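Local atomic coordinates of Mgp-operon protein 3 (PDB entry 6RJ1), a protein that probably takes part in attaching Mycoplasma pneumoniae to host cells, as the extracellular, membrane-held adhesin P40/P90. Residues T22-G26 with P122-W126; L28-A34 with V115-K119; F66-T70 with Y158-Q162; P137-Q141 with Q712-D716; K207-P213 with E632-T637. All coordinates share one frame; numbering follows the deposited sequence.

Interaction 1 of 5, residues T22-G26 with P122-W126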
# COMPACT_ATOMS: atom_id res chain seq x y z
N THR A 22 17.35 -30.54 12.81
CA THR A 22 16.20 -31.28 13.34
C THR A 22 15.42 -30.48 14.38
O THR A 22 16.03 -29.77 15.19
CB THR A 22 16.64 -32.62 13.94
OG1 THR A 22 17.60 -32.36 14.96
CG2 THR A 22 17.19 -33.58 12.90
N PRO A 23 14.07 -30.61 14.41
CA PRO A 23 13.29 -29.89 15.44
C PRO A 23 13.57 -30.43 16.85
O PRO A 23 13.69 -31.64 17.04
CB PRO A 23 11.84 -30.11 15.02
CG PRO A 23 11.86 -31.35 14.22
CD PRO A 23 13.18 -31.40 13.54
N LEU A 24 13.72 -29.51 17.81
CA LEU A 24 14.01 -29.84 19.21
C LEU A 24 12.78 -30.41 19.90
O LEU A 24 12.91 -31.35 20.69
CB LEU A 24 14.57 -28.60 19.93
CG LEU A 24 15.23 -28.78 21.30
CD1 LEU A 24 16.30 -29.88 21.30
CD2 LEU A 24 15.82 -27.46 21.77
N ASN A 25 11.58 -29.86 19.59
CA ASN A 25 10.28 -30.30 20.12
C ASN A 25 9.18 -30.03 19.10
O ASN A 25 9.44 -29.41 18.07
CB ASN A 25 9.97 -29.66 21.50
CG ASN A 25 9.99 -28.15 21.54
OD1 ASN A 25 9.25 -27.47 20.83
ND2 ASN A 25 10.81 -27.60 22.42
N GLY A 26 7.95 -30.49 19.40
CA GLY A 26 6.77 -30.35 18.56
C GLY A 26 6.34 -28.94 18.19
O GLY A 26 5.42 -28.76 17.39
N PRO A 122 12.17 -23.38 30.16
CA PRO A 122 13.25 -24.35 29.86
C PRO A 122 12.97 -25.32 28.71
O PRO A 122 11.82 -25.47 28.29
CB PRO A 122 13.45 -25.09 31.19
CG PRO A 122 12.20 -24.86 31.96
CD PRO A 122 11.73 -23.50 31.57
N ARG A 123 14.05 -25.95 28.18
CA ARG A 123 14.03 -26.89 27.05
C ARG A 123 13.52 -26.24 25.74
O ARG A 123 12.93 -26.91 24.89
CB ARG A 123 13.27 -28.19 27.40
CG ARG A 123 14.00 -29.06 28.42
CD ARG A 123 13.28 -30.37 28.66
NE ARG A 123 14.19 -31.41 29.14
CZ ARG A 123 14.60 -32.45 28.41
NH1 ARG A 123 15.44 -33.34 28.93
NH2 ARG A 123 14.16 -32.62 27.17
N ALA A 124 13.82 -24.92 25.57
CA ALA A 124 13.42 -24.07 24.44
C ALA A 124 11.91 -24.08 24.19
O ALA A 124 11.45 -24.34 23.07
CB ALA A 124 14.22 -24.40 23.18
N THR A 125 11.14 -23.83 25.26
CA THR A 125 9.68 -23.80 25.22
C THR A 125 9.19 -22.40 25.57
O THR A 125 9.97 -21.57 26.04
CB THR A 125 9.07 -24.89 26.12
OG1 THR A 125 9.43 -24.64 27.47
CG2 THR A 125 9.48 -26.30 25.72
N TRP A 126 7.89 -22.14 25.32
CA TRP A 126 7.27 -20.84 25.57
C TRP A 126 6.01 -20.98 26.41
O TRP A 126 5.20 -21.86 26.16
CB TRP A 126 6.96 -20.13 24.25
CG TRP A 126 8.18 -19.84 23.44
CD1 TRP A 126 8.71 -20.62 22.45
CD2 TRP A 126 9.04 -18.71 23.57
NE1 TRP A 126 9.85 -20.03 21.96
CE2 TRP A 126 10.07 -18.85 22.62
CE3 TRP A 126 9.03 -17.56 24.39
CZ2 TRP A 126 11.09 -17.90 22.47
CZ3 TRP A 126 10.05 -16.63 24.25
CH2 TRP A 126 11.06 -16.80 23.29
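Methyl CD2 of Leu-24 lies over the side chain of Ala-124, with 3.7 Å between CD2 and Ala-124 CB. Ala-124 belongs to the tight turn of the beta hairpin that joins strand 114-121 to strand 125-135; Arg-123 and Ala-124 both have positive phi, the left-handed backbone conformation that lets the chain reverse. The loop between strands 13-17 and 28-29 packs against this turn. Next along that loop, Asn-25 points its side chain toward the turn. CG sits between the backbone N and the carbonyl carbon (chi1 57°), which brings ND2 to the turn, 3.3 Å from Arg-123 O and 3.4 Å from Ala-124 O. The Ala-124 O pair is a weak, nearly straight hydrogen bond. ND2 also lies against methyl CG2 of Thr-125. On the asparagine's own loop, OD1 accepts from Gly-27 N, the stronger bond, which probably sets the amide's rotation; the hairpin adds the weak bond to ND2. The contact is small and lies at the surface. Within the hairpin, the turn is braced by Thr-125, whose OG1 donates to Pro-122 O over 2.7 Å, with the donor tilted 18° from the carbonyl plane.

Interaction 2 of 5, residues L28-A34 with V115-K119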
# COMPACT_ATOMS: atom_id res chain seq x y z
N LEU A 28 5.44 -24.64 19.30
CA LEU A 28 4.41 -23.94 20.04
C LEU A 28 3.20 -23.61 19.16
O LEU A 28 3.34 -22.86 18.19
CB LEU A 28 5.03 -22.67 20.67
CG LEU A 28 4.09 -21.58 21.21
CD1 LEU A 28 3.74 -21.83 22.66
CD2 LEU A 28 4.71 -20.21 21.04
N ASP A 29 2.00 -24.17 19.49
CA ASP A 29 0.76 -23.85 18.78
C ASP A 29 0.23 -22.60 19.45
O ASP A 29 -0.43 -22.67 20.49
CB ASP A 29 -0.28 -24.99 18.83
CG ASP A 29 -1.52 -24.78 17.95
OD1 ASP A 29 -1.91 -23.60 17.72
OD2 ASP A 29 -2.09 -25.78 17.49
N VAL A 30 0.58 -21.46 18.86
CA VAL A 30 0.28 -20.11 19.31
C VAL A 30 -1.21 -19.92 19.66
O VAL A 30 -1.52 -19.37 20.72
CB VAL A 30 0.82 -19.11 18.24
CG1 VAL A 30 0.24 -17.72 18.40
CG2 VAL A 30 2.34 -19.06 18.27
N VAL A 31 -2.13 -20.43 18.82
CA VAL A 31 -3.58 -20.32 18.99
C VAL A 31 -4.07 -21.18 20.19
O VAL A 31 -4.80 -20.66 21.04
CB VAL A 31 -4.33 -20.59 17.66
CG1 VAL A 31 -5.84 -20.69 17.86
CG2 VAL A 31 -4.01 -19.50 16.64
N ARG A 32 -3.66 -22.47 20.24
CA ARG A 32 -4.01 -23.39 21.32
C ARG A 32 -3.46 -22.90 22.67
O ARG A 32 -4.20 -22.90 23.66
CB ARG A 32 -3.48 -24.80 21.02
CG ARG A 32 -4.57 -25.85 20.79
CD ARG A 32 -4.65 -26.26 19.33
NE ARG A 32 -5.62 -27.33 19.12
CZ ARG A 32 -5.74 -28.04 18.00
NH1 ARG A 32 -4.92 -27.82 16.97
NH2 ARG A 32 -6.66 -28.99 17.90
N ALA A 33 -2.18 -22.47 22.70
CA ALA A 33 -1.47 -21.99 23.90
C ALA A 33 -2.07 -20.71 24.48
O ALA A 33 -2.03 -20.53 25.70
CB ALA A 33 0.01 -21.78 23.61
N ALA A 34 -2.61 -19.83 23.62
CA ALA A 34 -3.22 -18.57 24.04
C ALA A 34 -4.68 -18.74 24.47
O ALA A 34 -5.31 -17.77 24.90
CB ALA A 34 -3.12 -17.54 22.93
N VAL A 115 -2.65 -9.49 19.97
CA VAL A 115 -1.20 -9.48 20.04
C VAL A 115 -0.95 -10.36 21.26
O VAL A 115 -1.48 -10.07 22.34
CB VAL A 115 -0.58 -8.07 20.18
CG1 VAL A 115 0.87 -8.15 20.62
CG2 VAL A 115 -0.70 -7.30 18.87
N LEU A 116 -0.24 -11.48 21.07
CA LEU A 116 0.04 -12.44 22.14
C LEU A 116 1.47 -12.30 22.61
O LEU A 116 2.38 -12.19 21.79
CB LEU A 116 -0.22 -13.89 21.69
CG LEU A 116 -1.45 -14.14 20.82
CD1 LEU A 116 -1.40 -15.51 20.25
CD2 LEU A 116 -2.73 -13.95 21.58
N ILE A 117 1.67 -12.32 23.94
CA ILE A 117 2.98 -12.21 24.57
C ILE A 117 3.30 -13.54 25.24
O ILE A 117 2.48 -14.08 26.00
CB ILE A 117 3.04 -11.02 25.57
CG1 ILE A 117 2.52 -9.69 24.95
CG2 ILE A 117 4.43 -10.85 26.20
CD1 ILE A 117 3.27 -9.10 23.70
N PHE A 118 4.49 -14.07 24.95
CA PHE A 118 4.99 -15.32 25.49
C PHE A 118 6.32 -15.09 26.18
O PHE A 118 7.10 -14.24 25.75
CB PHE A 118 5.17 -16.36 24.37
CG PHE A 118 3.89 -16.85 23.74
CD1 PHE A 118 3.34 -16.19 22.65
CD2 PHE A 118 3.26 -18.00 24.20
CE1 PHE A 118 2.16 -16.65 22.05
CE2 PHE A 118 2.09 -18.47 23.61
CZ PHE A 118 1.55 -17.79 22.53
N LYS A 119 6.58 -15.83 27.25
CA LYS A 119 7.83 -15.77 28.00
C LYS A 119 8.59 -17.07 27.78
O LYS A 119 7.95 -18.12 27.68
CB LYS A 119 7.61 -15.48 29.50
CG LYS A 119 6.95 -16.56 30.35
CD LYS A 119 7.06 -16.23 31.84
CE LYS A 119 6.10 -17.03 32.68
NZ LYS A 119 4.69 -16.57 32.54
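Ala-34 and Leu-116 bring the two backbones nearest, 7.2 Å between their CA atoms; no hydrogen bond crosses between the segments, and side chains make most of the contact. Leu-116 and Phe-118, two residues apart on one strand, both point toward residues 28-34. Leu-28 comes at the Phe-118 ring from the opposite direction: its CD2 is centred over one face, 4.1 Å from the ring centroid and 11° off the normal, a CH-pi contact. CD1 touches the same ring at CE2. The rim of the ring meets the helical turn, with CB of Ala-33 3.9 Å from CE2 and Val-30 O in the ring plane, near CZ. This is a single helical turn, 30-33, laid on one face of the mixed sheet that contains strand 114-121. Asp-29 is its N-cap: OD1 accepts from Arg-32 N at 3.3 Å, met from above the carboxylate plane, and more weakly from Val-31 N. At the other strand residue, CD1 of Leu-116 touches both CG1 of Val-30 and CB of Ala-34, 3.8 Å from the latter, while CD2 also touches Ala-34 CB. Val-30 reaches it with CG1 anti to the backbone N (chi1 164°). Leu-53 and Ala-55 of the neighbouring strand 52-59 touch Leu-28 and Val-30 and continue the apolar surface.

Interaction 3 of 5, residues F66-T70 with Y158-Q162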
# COMPACT_ATOMS: atom_id res chain seq x y z
N PHE A 66 -20.80 -0.55 11.07
CA PHE A 66 -20.71 0.90 11.14
C PHE A 66 -22.14 1.44 11.26
O PHE A 66 -23.00 1.11 10.44
CB PHE A 66 -19.97 1.48 9.91
CG PHE A 66 -20.02 2.98 9.76
CD1 PHE A 66 -19.38 3.81 10.67
CD2 PHE A 66 -20.70 3.57 8.70
CE1 PHE A 66 -19.42 5.20 10.52
CE2 PHE A 66 -20.74 4.96 8.55
CZ PHE A 66 -20.10 5.77 9.47
N GLN A 67 -22.41 2.21 12.31
CA GLN A 67 -23.73 2.78 12.51
C GLN A 67 -23.87 4.08 11.73
O GLN A 67 -23.29 5.10 12.11
CB GLN A 67 -24.06 2.96 14.00
CG GLN A 67 -25.32 2.20 14.47
CD GLN A 67 -26.62 2.55 13.77
OE1 GLN A 67 -27.43 1.66 13.46
NE2 GLN A 67 -26.87 3.83 13.51
N ASP A 68 -24.59 4.02 10.61
CA ASP A 68 -24.86 5.16 9.73
C ASP A 68 -26.35 5.40 9.68
O ASP A 68 -27.13 4.48 9.43
CB ASP A 68 -24.28 4.93 8.32
CG ASP A 68 -24.87 3.77 7.53
OD1 ASP A 68 -25.08 2.69 8.13
OD2 ASP A 68 -25.11 3.94 6.32
N THR A 69 -26.74 6.65 10.01
CA THR A 69 -28.08 7.28 10.08
C THR A 69 -27.93 8.42 11.07
O THR A 69 -28.20 9.58 10.74
CB THR A 69 -29.23 6.34 10.58
OG1 THR A 69 -28.74 5.37 11.51
CG2 THR A 69 -29.99 5.67 9.43
N THR A 70 -27.44 8.07 12.29
CA THR A 70 -27.20 8.87 13.49
C THR A 70 -28.56 9.53 13.92
O THR A 70 -28.83 10.72 13.69
CB THR A 70 -25.94 9.76 13.39
OG1 THR A 70 -25.51 10.11 14.70
CG2 THR A 70 -26.07 11.00 12.48
N TYR A 158 -16.84 11.16 11.00
CA TYR A 158 -18.09 10.41 10.89
C TYR A 158 -18.82 10.71 9.57
O TYR A 158 -19.26 9.78 8.89
CB TYR A 158 -19.01 10.68 12.10
CG TYR A 158 -20.30 9.90 12.03
CD1 TYR A 158 -20.33 8.54 12.34
CD2 TYR A 158 -21.47 10.49 11.57
CE1 TYR A 158 -21.51 7.80 12.22
CE2 TYR A 158 -22.65 9.76 11.45
CZ TYR A 158 -22.66 8.41 11.76
OH TYR A 158 -23.80 7.67 11.63
N LYS A 159 -18.92 12.00 9.20
CA LYS A 159 -19.57 12.44 7.97
C LYS A 159 -18.88 11.87 6.74
O LYS A 159 -19.57 11.44 5.81
CB LYS A 159 -19.67 13.97 7.92
CG LYS A 159 -20.74 14.54 8.83
CD LYS A 159 -21.05 15.99 8.53
CE LYS A 159 -22.06 16.57 9.49
NZ LYS A 159 -21.43 17.00 10.77
N THR A 160 -17.52 11.81 6.75
CA THR A 160 -16.70 11.26 5.67
C THR A 160 -16.99 9.77 5.50
O THR A 160 -17.16 9.30 4.38
CB THR A 160 -15.19 11.46 5.94
OG1 THR A 160 -14.93 12.82 6.26
CG2 THR A 160 -14.30 11.01 4.77
N LEU A 161 -17.02 9.02 6.63
CA LEU A 161 -17.23 7.58 6.65
C LEU A 161 -18.61 7.16 6.17
O LEU A 161 -18.75 6.09 5.57
CB LEU A 161 -16.91 7.01 8.03
CG LEU A 161 -15.46 7.17 8.51
CD1 LEU A 161 -15.33 6.83 9.98
CD2 LEU A 161 -14.47 6.36 7.66
N GLN A 162 -19.60 8.03 6.35
CA GLN A 162 -20.97 7.79 5.90
C GLN A 162 -21.05 7.71 4.38
O GLN A 162 -21.83 6.91 3.85
CB GLN A 162 -21.91 8.89 6.40
CG GLN A 162 -22.27 8.79 7.86
CD GLN A 162 -23.50 9.59 8.16
OE1 GLN A 162 -24.61 9.05 8.25
NE2 GLN A 162 -23.33 10.89 8.32
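Phe-66 and Tyr-158 set their rings obliquely, centroids 5.5 Å apart and planes at 43°. Phe-66 comes from the end of strand 64-66 and Tyr-158 from helix 157-163. CZ of Phe-66 reaches both Tyr-158 CE1 and CB of Leu-161, 3.7 Å from the latter. CG of Gln-162 also approaches CZ, so the tip of the phenyl ring is seated on three side chains of the helix.

Tyr-158 leaves the helix with CG anti to the backbone N (chi1 -179°), which carries the phenol out across the loop 67-70. On its CE1 side lies Phe-66; on its CE2 side is Thr-70, whose CB and CG2 are each 3.8 Å from CE2, the threonine and the phenol lying side by side but pointing opposite ways. The hydroxyl reaches the main chain: OH donates to Gln-67 O over 2.7 Å, with a C=O...donor angle of 131°. This oxygen lies at the edge of the tyrosine ring, near its plane. CA of Asp-68 is next to OH as well.

The loop has its own polar links beside this point. Gln-67 NE2 donates to Thr-69 OG1, with the acceptor in the amide plane, and Thr-69 OG1 in turn donates to Asp-68 O from above the carbonyl plane. A further hydrogen bond runs from Asn-233 to Phe-66 O. The chemistry is thus a buried phenol that satisfies its hydroxyl by donating a hydrogen bond to a backbone carbonyl, tying a segment without regular structure to the helix at one polar point among apolar contacts.

Interaction 4 of 5, residues P137-Q141 with Q712-D716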
# COMPACT_ATOMS: atom_id res chain seq x y z
N PRO A 137 -10.87 1.56 15.76
CA PRO A 137 -10.57 2.98 16.03
C PRO A 137 -11.83 3.72 16.51
O PRO A 137 -12.94 3.20 16.34
CB PRO A 137 -10.08 3.50 14.68
CG PRO A 137 -10.69 2.60 13.69
CD PRO A 137 -10.75 1.25 14.32
N TYR A 138 -11.66 4.90 17.14
CA TYR A 138 -12.83 5.63 17.62
C TYR A 138 -13.36 6.66 16.61
O TYR A 138 -12.59 7.43 16.04
CB TYR A 138 -12.58 6.26 19.00
CG TYR A 138 -13.79 6.95 19.58
CD1 TYR A 138 -14.72 6.25 20.36
CD2 TYR A 138 -14.03 8.30 19.36
CE1 TYR A 138 -15.84 6.88 20.89
CE2 TYR A 138 -15.16 8.93 19.85
CZ TYR A 138 -16.06 8.22 20.63
OH TYR A 138 -17.16 8.87 21.14
N VAL A 139 -14.68 6.67 16.44
CA VAL A 139 -15.43 7.62 15.61
C VAL A 139 -16.81 7.82 16.25
O VAL A 139 -17.58 6.87 16.38
CB VAL A 139 -15.44 7.31 14.09
CG1 VAL A 139 -16.09 5.96 13.76
CG2 VAL A 139 -16.09 8.44 13.30
N LYS A 140 -17.06 9.03 16.75
CA LYS A 140 -18.28 9.37 17.49
C LYS A 140 -19.51 9.46 16.59
O LYS A 140 -19.49 10.18 15.59
CB LYS A 140 -18.05 10.65 18.33
CG LYS A 140 -19.28 11.26 19.01
CD LYS A 140 -19.51 12.69 18.51
CE LYS A 140 -20.67 13.41 19.15
NZ LYS A 140 -20.34 13.88 20.53
N GLN A 141 -20.57 8.72 16.97
CA GLN A 141 -21.87 8.72 16.28
C GLN A 141 -22.46 10.09 16.54
O GLN A 141 -22.59 10.49 17.70
CB GLN A 141 -22.78 7.61 16.82
CG GLN A 141 -23.36 6.76 15.71
CD GLN A 141 -24.32 5.73 16.23
OE1 GLN A 141 -25.53 5.80 15.98
NE2 GLN A 141 -23.81 4.72 16.94
N GLN A 712 -6.70 6.84 22.10
CA GLN A 712 -7.38 6.69 23.39
C GLN A 712 -8.35 7.84 23.71
O GLN A 712 -9.17 7.68 24.62
CB GLN A 712 -6.36 6.49 24.52
CG GLN A 712 -6.26 5.03 25.02
CD GLN A 712 -5.87 4.00 23.97
OE1 GLN A 712 -6.68 3.14 23.57
NE2 GLN A 712 -4.63 4.03 23.51
N SER A 713 -8.28 8.95 22.96
CA SER A 713 -9.16 10.11 23.13
C SER A 713 -10.58 9.76 22.68
O SER A 713 -10.78 9.24 21.57
CB SER A 713 -8.63 11.31 22.35
OG SER A 713 -9.38 12.48 22.61
N THR A 714 -11.57 10.03 23.56
CA THR A 714 -12.99 9.76 23.34
C THR A 714 -13.76 11.03 23.02
O THR A 714 -14.13 11.77 23.92
CB THR A 714 -13.60 8.96 24.50
OG1 THR A 714 -13.13 9.48 25.76
CG2 THR A 714 -13.30 7.48 24.41
N SER A 715 -13.98 11.27 21.71
CA SER A 715 -14.68 12.41 21.10
C SER A 715 -14.15 13.76 21.61
O SER A 715 -13.22 14.31 21.01
CB SER A 715 -16.20 12.28 21.27
OG SER A 715 -16.89 13.32 20.59
N ASP A 716 -14.71 14.26 22.73
CA ASP A 716 -14.38 15.50 23.45
C ASP A 716 -13.78 16.63 22.55
O ASP A 716 -14.38 16.98 21.52
CB ASP A 716 -13.48 15.21 24.68
CG ASP A 716 -12.29 14.27 24.47
OD1 ASP A 716 -11.61 14.39 23.43
OD2 ASP A 716 -12.05 13.42 25.35
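Two irregular connections meet here, the loop that follows strand 125-135, through Tyr-138, and the loop that follows helix 701-712, through Ser-715. Backbones approach to 5.9 Å between CA of Lys-140 and CA of Ser-715. Tyr-138 extends along the second loop with CG anti to the backbone N (chi1 -176°). One face of its ring looks at CA of Thr-714, 4.2 Å above the plane and offset toward the rim. Further along, ring atom CE2 approaches the backbone of Ser-715, and the phenol OH is 3.5 Å from Ser-715 CB. That OH has a weak hydrogen bond of its own to Asn-78 O.

Lys-140 runs beside the serine. Its CB, CG and CD pass near OG of Ser-715, with CD at 3.4 Å. Bends at chi2 and chi4 then return NZ to the same hydroxyl, where it donates a weak hydrogen bond at 3.5 Å. The stronger partner of NZ is Thr-77 O, and the serine hydroxyl adds a weaker one. Asn-78 ND2 also makes a weak bond to Thr-714 O. Such packing of an aromatic ring on the backbone of a second loop joins the connection after strand 125-135 to the one after helix 701-712.

Interaction 5 of 5, residues K207-P213 with E632-T637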
# COMPACT_ATOMS: atom_id res chain seq x y z
N LYS A 207 -11.58 33.05 -13.60
CA LYS A 207 -12.09 31.76 -13.11
C LYS A 207 -11.05 31.02 -12.26
O LYS A 207 -11.29 29.89 -11.82
CB LYS A 207 -12.59 30.88 -14.28
CG LYS A 207 -13.75 31.46 -15.09
CD LYS A 207 -15.11 31.16 -14.48
CE LYS A 207 -16.22 31.73 -15.32
NZ LYS A 207 -17.54 31.25 -14.84
N GLY A 208 -9.91 31.68 -12.01
CA GLY A 208 -8.81 31.13 -11.22
C GLY A 208 -7.96 30.15 -11.99
O GLY A 208 -7.34 29.26 -11.40
N LEU A 209 -7.93 30.33 -13.33
CA LEU A 209 -7.22 29.50 -14.30
C LEU A 209 -6.36 30.36 -15.23
O LEU A 209 -6.18 30.00 -16.40
CB LEU A 209 -8.25 28.67 -15.10
CG LEU A 209 -9.02 27.60 -14.34
CD1 LEU A 209 -10.31 27.29 -15.02
CD2 LEU A 209 -8.18 26.35 -14.15
N LYS A 210 -5.82 31.49 -14.73
CA LYS A 210 -4.95 32.41 -15.48
C LYS A 210 -3.80 31.62 -16.11
O LYS A 210 -3.16 30.82 -15.43
CB LYS A 210 -4.40 33.52 -14.58
CG LYS A 210 -3.80 34.70 -15.33
CD LYS A 210 -3.33 35.80 -14.40
CE LYS A 210 -1.84 35.87 -14.28
NZ LYS A 210 -1.41 37.09 -13.55
N ASN A 211 -3.61 31.81 -17.42
CA ASN A 211 -2.56 31.20 -18.26
C ASN A 211 -2.58 29.67 -18.27
O ASN A 211 -1.59 29.07 -18.68
CB ASN A 211 -1.17 31.75 -17.90
CG ASN A 211 -1.06 33.24 -17.99
OD1 ASN A 211 -1.29 33.85 -19.04
ND2 ASN A 211 -0.69 33.87 -16.88
N ASN A 212 -3.70 29.03 -17.85
CA ASN A 212 -3.80 27.57 -17.87
C ASN A 212 -3.95 27.13 -19.32
O ASN A 212 -4.91 27.54 -19.98
CB ASN A 212 -4.97 27.07 -17.02
CG ASN A 212 -4.94 25.58 -16.76
OD1 ASN A 212 -5.08 24.76 -17.67
ND2 ASN A 212 -4.77 25.21 -15.51
N PRO A 213 -2.97 26.36 -19.85
CA PRO A 213 -3.04 25.96 -21.27
C PRO A 213 -3.79 24.65 -21.55
O PRO A 213 -3.78 24.20 -22.70
CB PRO A 213 -1.56 25.84 -21.63
CG PRO A 213 -0.93 25.33 -20.38
CD PRO A 213 -1.75 25.82 -19.22
N GLU A 632 4.38 35.33 -15.58
CA GLU A 632 3.11 35.23 -14.87
C GLU A 632 2.85 33.82 -14.34
O GLU A 632 3.46 32.86 -14.78
CB GLU A 632 1.95 35.70 -15.77
CG GLU A 632 1.97 37.18 -16.09
CD GLU A 632 1.03 37.64 -17.19
OE1 GLU A 632 -0.01 36.97 -17.41
OE2 GLU A 632 1.34 38.68 -17.81
N GLU A 633 1.91 33.71 -13.38
CA GLU A 633 1.51 32.48 -12.73
C GLU A 633 0.59 31.63 -13.61
O GLU A 633 -0.41 32.15 -14.13
CB GLU A 633 0.82 32.82 -11.39
CG GLU A 633 0.36 31.64 -10.55
CD GLU A 633 -0.54 31.97 -9.38
OE1 GLU A 633 -0.91 33.16 -9.21
OE2 GLU A 633 -0.90 31.03 -8.64
N VAL A 634 0.90 30.33 -13.75
CA VAL A 634 0.05 29.40 -14.49
C VAL A 634 -0.86 28.80 -13.43
O VAL A 634 -0.45 27.92 -12.66
CB VAL A 634 0.80 28.32 -15.33
CG1 VAL A 634 -0.18 27.45 -16.10
CG2 VAL A 634 1.80 28.96 -16.29
N GLN A 635 -2.07 29.34 -13.35
CA GLN A 635 -3.07 28.97 -12.35
C GLN A 635 -3.79 27.68 -12.64
O GLN A 635 -4.05 27.32 -13.79
CB GLN A 635 -4.06 30.11 -12.14
CG GLN A 635 -3.53 31.21 -11.25
CD GLN A 635 -4.51 32.33 -11.06
OE1 GLN A 635 -5.60 32.37 -11.66
NE2 GLN A 635 -4.15 33.29 -10.22
N THR A 636 -4.20 27.05 -11.55
CA THR A 636 -4.89 25.78 -11.50
C THR A 636 -5.95 25.90 -10.40
O THR A 636 -5.75 26.64 -9.44
CB THR A 636 -3.82 24.64 -11.40
OG1 THR A 636 -4.44 23.37 -11.38
CG2 THR A 636 -2.83 24.80 -10.22
N THR A 637 -7.13 25.28 -10.59
CA THR A 637 -8.22 25.36 -9.60
C THR A 637 -8.99 24.04 -9.57
O THR A 637 -8.97 23.32 -10.56
CB THR A 637 -9.10 26.64 -9.79
OG1 THR A 637 -9.77 26.96 -8.57
CG2 THR A 637 -10.12 26.51 -10.92
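Gln-635 presses against a type II beta turn, Leu-209 to Asn-212, and can be followed from its root outward. CB lies 3.4 Å from Lys-210 N and close to Gly-208 O. CG comes next to CB of Lys-210, and CD closes on that same atom at 3.7 Å. With CG anti to the carbonyl carbon and the chain extended beyond it (chi2 179°), OE1 arrives at the turn's backbone and accepts from Lys-210 N at 3.2 Å, the donor being tilted 33° from the carbonyl plane. NE2 gives a weak bond to Glu-633 OE1. Gln-635 thus holds Lys-210 twice, because its own backbone N donates to Lys-210 O at 2.8 Å. Within the turn, Asn-212 N donates to Leu-209 O.

Asn-211, the third residue of the turn, has the positive phi expected there (58°) and directs its amide toward Glu-632 and Glu-633. ND2 donates to Glu-633 O, from above that carbonyl's plane, and to OE1 of Glu-632, which it meets on the anti side at 3.2 Å. The ammonium group of Lys-210 stays 4.1 Å from Glu-632 OE1, beyond a salt bridge, though the charges may still attract.

Apolar atoms flank the polar row. CG2 of Thr-637 meets CG of Leu-209, and CG1 of Val-634 lies against CD of Pro-213. Asn-212 points its amide to segment 632-637, its OD1 accepting from Gly-214 N, while ND2 donates to Gln-635 O over 2.8 Å, in the carbonyl plane.

How the interactions relate
Interactions 1 and 2 form one neighbourhood, centres 14 Å apart, on adjacent strands 114-121 and 125-135 of the mixed sheet; Trp-126 touches Lys-119 and Leu-28. Interactions 3 and 4 form a second, 13 Å apart, where Gln-67 meets Gln-141 and Tyr-158 rests on Val-139 and Lys-140. Interaction 5 lies apart, about 69 Å from interaction 1 between centres and across the chain's middle. In sequence, interaction 2 falls between the two segments of interaction 1, and 5 between those of 4, whereas 3 crosses 1, 2 and 4. Interactions 4 and 5 join segments over 400 residues apart, so parts of the chain far apart in sequence are brought together.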